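Local atomic coordinates of CRISPR protein (Archaeoglobus fulgidus, PDB entry 4MJK), a protein that probably serves as a Cas5-type subunit of the archaeal type I-A Cascade, the CRISPR complex that carries guide RNA and recognises invading DNA. Residues 200-205 and 220-226; 30-36 and 69-73. The contacts are given in a common frame with arbitrary orientation. Residue numbers count along the deposited sequence, not the author numbering.

Interaction 1: 200-205 and 220-226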
ATOM      1  N   VAL A 200      16.444 -12.478   7.293  1.00  9.26           N
ATOM      2  CA  VAL A 200      17.165 -13.498   6.521  1.00 10.92           C
ATOM      3  C   VAL A 200      16.692 -13.518   5.082  1.00 12.50           C
ATOM      4  O   VAL A 200      15.489 -13.655   4.826  1.00 12.66           O
ATOM      5  CB  VAL A 200      17.000 -14.915   7.119  1.00 13.94           C
ATOM      6  CG1 VAL A 200      17.754 -15.943   6.266  1.00 12.67           C
ATOM      7  CG2 VAL A 200      17.486 -14.928   8.572  1.00 15.00           C
ATOM      8  N   TYR A 201      17.641 -13.385   4.149  1.00 12.15           N
ATOM      9  CA  TYR A 201      17.342 -13.299   2.713  1.00 13.33           C
ATOM     10  C   TYR A 201      18.040 -14.416   1.947  1.00 14.26           C
ATOM     11  O   TYR A 201      18.981 -15.021   2.454  1.00 13.19           O
ATOM     12  CB  TYR A 201      17.884 -11.983   2.138  1.00 12.14           C
ATOM     13  CG  TYR A 201      17.348 -10.709   2.769  1.00 10.12           C
ATOM     14  CD1 TYR A 201      18.192  -9.842   3.457  1.00 10.74           C
ATOM     15  CD2 TYR A 201      16.005 -10.370   2.667  1.00 11.40           C
ATOM     16  CE1 TYR A 201      17.710  -8.677   4.032  1.00 11.46           C
ATOM     17  CE2 TYR A 201      15.508  -9.210   3.240  1.00 10.21           C
ATOM     18  CZ  TYR A 201      16.368  -8.361   3.920  1.00 10.90           C
ATOM     19  OH  TYR A 201      15.888  -7.199   4.500  1.00 12.19           O
ATOM     20  N   LEU A 202      17.608 -14.662   0.711  1.00 14.44           N
ATOM     21  CA  LEU A 202      18.437 -15.395  -0.243  1.00 14.41           C
ATOM     22  C   LEU A 202      19.767 -14.657  -0.475  1.00 16.77           C
ATOM     23  O   LEU A 202      19.814 -13.422  -0.610  1.00 13.73           O
ATOM     24  CB  LEU A 202      17.692 -15.626  -1.566  1.00 16.62           C
ATOM     25  CG  LEU A 202      16.401 -16.458  -1.491  1.00 17.54           C
ATOM     26  CD1 LEU A 202      15.697 -16.539  -2.845  1.00 18.02           C
ATOM     27  CD2 LEU A 202      16.679 -17.863  -0.939  1.00 19.99           C
ATOM     28  N   ASN A 203      20.856 -15.417  -0.501  1.00 16.85           N
ATOM     29  CA  ASN A 203      22.190 -14.847  -0.643  1.00 18.09           C
ATOM     30  C   ASN A 203      22.381 -14.254  -2.041  1.00 18.50           C
ATOM     31  O   ASN A 203      22.220 -14.951  -3.041  1.00 18.90           O
ATOM     32  CB  ASN A 203      23.232 -15.938  -0.334  1.00 19.52           C
ATOM     33  CG  ASN A 203      24.659 -15.429  -0.368  1.00 23.09           C
ATOM     34  OD1 ASN A 203      24.911 -14.239  -0.513  1.00 22.35           O
ATOM     35  ND2 ASN A 203      25.606 -16.345  -0.222  1.00 28.83           N
ATOM     36  N   PRO A 204      22.697 -12.949  -2.128  1.00 18.84           N
ATOM     37  CA  PRO A 204      22.820 -12.380  -3.475  1.00 20.07           C
ATOM     38  C   PRO A 204      24.218 -12.577  -4.063  1.00 21.11           C
ATOM     39  O   PRO A 204      24.435 -12.278  -5.231  1.00 26.01           O
ATOM     40  CB  PRO A 204      22.567 -10.891  -3.238  1.00 18.70           C
ATOM     41  CG  PRO A 204      23.127 -10.649  -1.857  1.00 18.09           C
ATOM     42  CD  PRO A 204      22.828 -11.922  -1.075  1.00 19.79           C
ATOM     43  N   PHE A 205      25.155 -13.047  -3.252  1.00 20.39           N
ATOM     44  CA  PHE A 205      26.540 -13.177  -3.688  1.00 23.54           C
ATOM     45  C   PHE A 205      26.749 -14.522  -4.354  1.00 26.38           C
ATOM     46  O   PHE A 205      26.430 -15.565  -3.784  1.00 31.65           O
ATOM     47  CB  PHE A 205      27.493 -13.006  -2.511  1.00 21.78           C
ATOM     48  CG  PHE A 205      27.367 -11.684  -1.836  1.00 22.61           C
ATOM     49  CD1 PHE A 205      27.683 -10.515  -2.514  1.00 23.21           C
ATOM     50  CD2 PHE A 205      26.917 -11.596  -0.537  1.00 22.45           C
ATOM     51  CE1 PHE A 205      27.553  -9.284  -1.905  1.00 20.23           C
ATOM     52  CE2 PHE A 205      26.779 -10.362   0.076  1.00 26.66           C
ATOM     53  CZ  PHE A 205      27.103  -9.209  -0.613  1.00 21.83           C
ATOM     54  N   ILE A 220      30.822 -16.111   3.692  1.00 43.99           N
ATOM     55  CA  ILE A 220      29.776 -15.656   2.787  1.00 45.65           C
ATOM     56  C   ILE A 220      29.713 -16.634   1.623  1.00 46.92           C
ATOM     57  O   ILE A 220      28.737 -16.664   0.871  1.00 45.64           O
ATOM     58  CB  ILE A 220      30.048 -14.240   2.260  1.00 40.71           C
ATOM     59  CG1 ILE A 220      28.741 -13.602   1.783  1.00 39.09           C
ATOM     60  CG2 ILE A 220      31.091 -14.276   1.152  1.00 42.61           C
ATOM     61  CD1 ILE A 220      27.680 -13.488   2.875  1.00 37.86           C
ATOM     62  N   SER A 221      30.775 -17.436   1.511  1.00 51.90           N
ATOM     63  CA  SER A 221      30.911 -18.499   0.513  1.00 50.06           C
ATOM     64  C   SER A 221      29.875 -18.430  -0.590  1.00 48.54           C
ATOM     65  O   SER A 221      29.737 -17.421  -1.286  1.00 47.99           O
ATOM     66  CB  SER A 221      30.821 -19.877   1.184  1.00 50.91           C
ATOM     67  OG  SER A 221      32.103 -20.388   1.515  1.00 52.92           O
ATOM     68  N   GLY A 222      29.170 -19.543  -0.737  1.00 45.04           N
ATOM     69  CA  GLY A 222      28.018 -19.645  -1.603  1.00 43.46           C
ATOM     70  C   GLY A 222      26.972 -20.404  -0.814  1.00 42.67           C
ATOM     71  O   GLY A 222      26.495 -21.454  -1.241  1.00 46.14           O
ATOM     72  N   LYS A 223      26.646 -19.890   0.369  1.00 41.40           N
ATOM     73  CA  LYS A 223      25.542 -20.433   1.148  1.00 37.76           C
ATOM     74  C   LYS A 223      24.254 -19.912   0.530  1.00 30.83           C
ATOM     75  O   LYS A 223      24.289 -18.971  -0.266  1.00 29.96           O
ATOM     76  CB  LYS A 223      25.657 -20.031   2.616  1.00 35.28           C
ATOM     77  CG  LYS A 223      25.910 -18.557   2.836  1.00 37.88           C
ATOM     78  CD  LYS A 223      26.744 -18.338   4.093  1.00 44.48           C
ATOM     79  CE  LYS A 223      26.202 -17.184   4.933  1.00 39.95           C
ATOM     80  NZ  LYS A 223      25.007 -17.581   5.736  1.00 35.21           N
ATOM     81  N   LYS A 224      23.128 -20.538   0.856  1.00 27.80           N
ATOM     82  CA  LYS A 224      21.871 -20.200   0.190  1.00 29.06           C
ATOM     83  C   LYS A 224      21.195 -18.972   0.794  1.00 19.62           C
ATOM     84  O   LYS A 224      20.573 -18.197   0.082  1.00 20.17           O
ATOM     85  CB  LYS A 224      20.903 -21.391   0.183  1.00 31.13           C
ATOM     86  CG  LYS A 224      21.516 -22.711  -0.290  1.00 37.42           C
ATOM     87  CD  LYS A 224      22.691 -22.502  -1.243  1.00 39.55           C
ATOM     88  CE  LYS A 224      22.274 -21.843  -2.556  1.00 42.86           C
ATOM     89  NZ  LYS A 224      23.476 -21.367  -3.313  1.00 43.99           N
ATOM     90  N   ALA A 225      21.315 -18.818   2.107  1.00 21.09           N
ATOM     91  CA  ALA A 225      20.701 -17.702   2.828  1.00 19.00           C
ATOM     92  C   ALA A 225      21.743 -16.863   3.572  1.00 19.65           C
ATOM     93  O   ALA A 225      22.782 -17.373   3.971  1.00 21.00           O
ATOM     94  CB  ALA A 225      19.680 -18.220   3.804  1.00 19.21           C
ATOM     95  N   VAL A 226      21.438 -15.584   3.798  1.00 16.34           N
ATOM     96  CA  VAL A 226      22.342 -14.697   4.517  1.00 14.88           C
ATOM     97  C   VAL A 226      21.556 -13.881   5.554  1.00 14.91           C
ATOM     98  O   VAL A 226      20.443 -13.430   5.289  1.00 13.91           O
ATOM     99  CB  VAL A 226      23.079 -13.735   3.543  1.00 17.61           C
ATOM    100  CG1 VAL A 226      22.079 -12.913   2.736  1.00 16.44           C
ATOM    101  CG2 VAL A 226      24.009 -12.816   4.297  1.00 18.76           C
TER
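V226 and N203, with 92 and 91 Å² covered, carry this contact between the end of strand 196-202 and the loop leading into strand 225-231. The former is an outermost strand of a three-stranded antiparallel sheet and pairs with the latter. Y201 and V226 form a hydrogen-bonded pair, Y201 N to V226 O at 3.0 Å and V226 N to Y201 O at 2.9 Å; L202 and A225 form the next, non-hydrogen-bonded pair, CA to CA 4.5 Å, with diverging side chains. The ladder continues one step further with N203 N to K224 O, 2.9 Å. Beyond it the N203 side chain takes over: ND2 donates to K223 O at 2.9 Å and weakly to I220 O at 3.3 Å, while OD1 accepts from F205 N at 3.0 Å, an Asx turn. V226 adds apolar contacts, its CG1 lying 4.0 Å from P204 CD and 4.3 Å from Y201 CB. At the far end F205 CD2 meets I220 CG1 at 3.6 Å. K223 NZ turns back to A225 O, 2.8 Å, and salt-bridges E183. One carboxamide thus binds both loops where strand pairing has run out, ND2 reaching across and OD1 folding its own loop.

Interaction 2: 30-36 and 69-73; sequences YPPPTTF and IGWKA
This is a buried aromatic and apolar packing contact at the centre of the chain, where the proline-rich entry to helix 33-46 lies against strand 66-73, an outer strand of the six-stranded antiparallel sheet. Residues 30-32 are extended (Y30 phi/psi -130/159, P32 -59/150). P32 is the N-cap, and the helix starts at P33 (-63/-31), with F36 N bonded to P32 O at 3.1 Å; proline suits this first turn, which needs no backbone NH. Segment 69-73 is extended throughout. The backbones stay well apart, CA to CA 7.0 Å for P33-I69 and 8.9 Å for Y30-W71, so side chains fill the gap. I69 (chi1 t, chi2 t) and W71 (chi1 p, chi2 95°) point toward the helix entry, whereas K72 points away and reaches D177 and E258. Y30 (chi1 m, chi2 -76°) receives the indole edge on its ring face in an offset edge-to-face pair: centroids 4.8 Å apart, planes at 67°, Y30 CG to W71 NE1 3.3 Å. Y30 OH lies 3.8 Å from A73 CB and hydrogen-bonds P231 O. P33 packs on both strand side chains, CB 3.8 Å from I69 CD1 and CD 3.9 Å from W71 CH2, and F36 CD2 (chi1 t) approaches I69 CD1 at 4.2 Å. With no polar bond between the segments, apolar packing and one edge-to-face aromatic pair join helix 33-46 to this strand.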
ATOM      1  N   TYR A  30      12.039  -5.221   4.331  1.00 10.12           N
ATOM      2  CA  TYR A  30      12.506  -4.610   3.079  1.00 10.33           C
ATOM      3  C   TYR A  30      12.530  -5.567   1.900  1.00 10.60           C
ATOM      4  O   TYR A  30      12.611  -6.771   2.077  1.00 10.79           O
ATOM      5  CB  TYR A  30      13.924  -4.053   3.246  1.00  8.66           C
ATOM      6  CG  TYR A  30      14.002  -2.881   4.172  1.00 13.66           C
ATOM      7  CD1 TYR A  30      13.566  -1.626   3.760  1.00 12.07           C
ATOM      8  CD2 TYR A  30      14.508  -3.022   5.466  1.00 11.23           C
ATOM      9  CE1 TYR A  30      13.624  -0.540   4.610  1.00 13.93           C
ATOM     10  CE2 TYR A  30      14.573  -1.941   6.320  1.00 13.21           C
ATOM     11  CZ  TYR A  30      14.131  -0.692   5.879  1.00 15.86           C
ATOM     12  OH  TYR A  30      14.181   0.412   6.715  1.00 14.23           O
ATOM     13  N   PRO A  31      12.511  -5.026   0.672  1.00 11.72           N
ATOM     14  CA  PRO A  31      12.667  -5.916  -0.483  1.00 11.01           C
ATOM     15  C   PRO A  31      13.993  -6.664  -0.386  1.00 10.10           C
ATOM     16  O   PRO A  31      15.025  -6.035  -0.148  1.00 10.36           O
ATOM     17  CB  PRO A  31      12.720  -4.942  -1.670  1.00 11.82           C
ATOM     18  CG  PRO A  31      11.987  -3.738  -1.196  1.00  9.52           C
ATOM     19  CD  PRO A  31      12.376  -3.617   0.265  1.00 12.22           C
ATOM     20  N   PRO A  32      13.965  -7.991  -0.549  1.00 11.34           N
ATOM     21  CA  PRO A  32      15.216  -8.762  -0.514  1.00 11.41           C
ATOM     22  C   PRO A  32      16.211  -8.305  -1.579  1.00  9.88           C
ATOM     23  O   PRO A  32      15.811  -7.811  -2.636  1.00 10.28           O
ATOM     24  CB  PRO A  32      14.754 -10.197  -0.791  1.00  9.59           C
ATOM     25  CG  PRO A  32      13.311 -10.217  -0.291  1.00 13.16           C
ATOM     26  CD  PRO A  32      12.771  -8.858  -0.666  1.00  9.84           C
ATOM     27  N   PRO A  33      17.513  -8.449  -1.296  1.00 10.16           N
ATOM     28  CA  PRO A  33      18.520  -8.031  -2.279  1.00 10.35           C
ATOM     29  C   PRO A  33      18.458  -8.826  -3.595  1.00 12.51           C
ATOM     30  O   PRO A  33      18.763  -8.254  -4.635  1.00 13.70           O
ATOM     31  CB  PRO A  33      19.861  -8.240  -1.541  1.00 12.83           C
ATOM     32  CG  PRO A  33      19.559  -9.177  -0.424  1.00 12.24           C
ATOM     33  CD  PRO A  33      18.118  -8.898  -0.032  1.00 10.57           C
ATOM     34  N   THR A  34      18.064 -10.097  -3.574  1.00 12.76           N
ATOM     35  CA  THR A  34      17.912 -10.790  -4.857  1.00 15.17           C
ATOM     36  C   THR A  34      16.714 -10.241  -5.631  1.00 15.98           C
ATOM     37  O   THR A  34      16.675 -10.319  -6.864  1.00 13.27           O
ATOM     38  CB  THR A  34      17.790 -12.312  -4.738  1.00 13.84           C
ATOM     39  OG1 THR A  34      16.760 -12.652  -3.800  1.00 15.66           O
ATOM     40  CG2 THR A  34      19.120 -12.916  -4.271  1.00 18.10           C
ATOM     41  N   THR A  35      15.742  -9.688  -4.904  1.00 13.35           N
ATOM     42  CA  THR A  35      14.580  -9.075  -5.546  1.00 12.06           C
ATOM     43  C   THR A  35      14.982  -7.788  -6.269  1.00 13.49           C
ATOM     44  O   THR A  35      14.576  -7.547  -7.413  1.00 13.25           O
ATOM     45  CB  THR A  35      13.433  -8.836  -4.537  1.00 15.45           C
ATOM     46  OG1 THR A  35      13.020 -10.102  -3.993  1.00 13.91           O
ATOM     47  CG2 THR A  35      12.230  -8.179  -5.210  1.00 15.31           C
ATOM     48  N   PHE A  36      15.797  -6.970  -5.606  1.00 11.85           N
ATOM     49  CA  PHE A  36      16.336  -5.769  -6.219  1.00 12.50           C
ATOM     50  C   PHE A  36      17.204  -6.129  -7.416  1.00 14.16           C
ATOM     51  O   PHE A  36      17.103  -5.500  -8.473  1.00 14.16           O
ATOM     52  CB  PHE A  36      17.175  -4.965  -5.223  1.00 12.27           C
ATOM     53  CG  PHE A  36      17.673  -3.674  -5.785  1.00 13.71           C
ATOM     54  CD1 PHE A  36      16.909  -2.516  -5.675  1.00 13.25           C
ATOM     55  CD2 PHE A  36      18.873  -3.619  -6.472  1.00 13.42           C
ATOM     56  CE1 PHE A  36      17.350  -1.325  -6.211  1.00 14.02           C
ATOM     57  CE2 PHE A  36      19.319  -2.425  -7.009  1.00 14.70           C
ATOM     58  CZ  PHE A  36      18.560  -1.280  -6.888  1.00 12.14           C
ATOM     59  N   ILE A  69      25.805  -5.074  -1.331  1.00 10.55           N
ATOM     60  CA  ILE A  69      24.501  -4.472  -1.548  1.00  9.00           C
ATOM     61  C   ILE A  69      23.873  -4.173  -0.209  1.00 11.68           C
ATOM     62  O   ILE A  69      23.659  -5.078   0.596  1.00 12.67           O
ATOM     63  CB  ILE A  69      23.566  -5.360  -2.395  1.00 13.81           C
ATOM     64  CG1 ILE A  69      22.179  -4.702  -2.507  1.00  9.63           C
ATOM     65  CG2 ILE A  69      23.459  -6.756  -1.808  1.00 11.21           C
ATOM     66  CD1 ILE A  69      21.259  -5.379  -3.540  1.00 12.47           C
ATOM     67  N   GLY A  70      23.626  -2.892   0.037  1.00 11.44           N
ATOM     68  CA  GLY A  70      23.012  -2.426   1.274  1.00  8.89           C
ATOM     69  C   GLY A  70      21.971  -1.373   0.940  1.00  9.95           C
ATOM     70  O   GLY A  70      21.946  -0.853  -0.178  1.00  9.04           O
ATOM     71  N   TRP A  71      21.114  -1.046   1.901  1.00  8.08           N
ATOM     72  CA  TRP A  71      20.043  -0.102   1.654  1.00  8.92           C
ATOM     73  C   TRP A  71      19.609   0.515   2.964  1.00  9.96           C
ATOM     74  O   TRP A  71      19.897  -0.020   4.038  1.00  6.85           O
ATOM     75  CB  TRP A  71      18.844  -0.797   0.987  1.00  7.28           C
ATOM     76  CG  TRP A  71      18.321  -1.960   1.794  1.00  8.61           C
ATOM     77  CD1 TRP A  71      17.292  -1.942   2.698  1.00 10.26           C
ATOM     78  CD2 TRP A  71      18.835  -3.298   1.799  1.00  8.31           C
ATOM     79  NE1 TRP A  71      17.129  -3.194   3.253  1.00 10.56           N
ATOM     80  CE2 TRP A  71      18.073  -4.039   2.717  1.00  8.96           C
ATOM     81  CE3 TRP A  71      19.872  -3.938   1.106  1.00  8.10           C
ATOM     82  CZ2 TRP A  71      18.292  -5.390   2.952  1.00  8.99           C
ATOM     83  CZ3 TRP A  71      20.093  -5.288   1.344  1.00 10.91           C
ATOM     84  CH2 TRP A  71      19.311  -5.995   2.264  1.00  9.69           C
ATOM     85  N   LYS A  72      18.933   1.657   2.862  1.00  9.44           N
ATOM     86  CA  LYS A  72      18.378   2.337   4.018  1.00 10.82           C
ATOM     87  C   LYS A  72      17.185   3.184   3.599  1.00 10.53           C
ATOM     88  O   LYS A  72      17.122   3.671   2.465  1.00 10.70           O
ATOM     89  CB  LYS A  72      19.431   3.219   4.698  1.00 11.65           C
ATOM     90  CG  LYS A  72      19.882   4.382   3.850  1.00 10.46           C
ATOM     91  CD  LYS A  72      21.065   5.108   4.469  1.00 12.82           C
ATOM     92  CE  LYS A  72      21.542   6.229   3.549  1.00 15.67           C
ATOM     93  NZ  LYS A  72      22.736   6.986   4.096  1.00 21.78           N
ATOM     94  N   ALA A  73      16.241   3.350   4.518  1.00 11.10           N
ATOM     95  CA  ALA A  73      15.073   4.186   4.281  1.00 15.01           C
ATOM     96  C   ALA A  73      15.543   5.624   4.364  1.00 13.46           C
ATOM     97  O   ALA A  73      16.429   5.919   5.145  1.00 13.35           O
ATOM     98  CB  ALA A  73      13.992   3.911   5.334  1.00 12.06           C
TER

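How the interactions relate
The two contacts have centres about 13 Å apart and follow in series along the chain, interaction 2 closing before interaction 1 opens. Interaction 2 lies about 1 Å from the chain centre, on the six-stranded sheet; interaction 1, about 13 Å out, belongs to the separate three-stranded sheet. Y201 joins them: paired through its backbone within interaction 1, it sends its ring into interaction 2, with Y201 OH 3.4 Å from W71 CZ2 and Y201 CG 3.4 Å from P33 CD, while Y201 OH hydrogen-bonds E199. L202 O also lies 3.8 Å from T34 CG2. The start of helix 33-46 is therefore packed against strands of both sheets, linking them within one Cas5 family region.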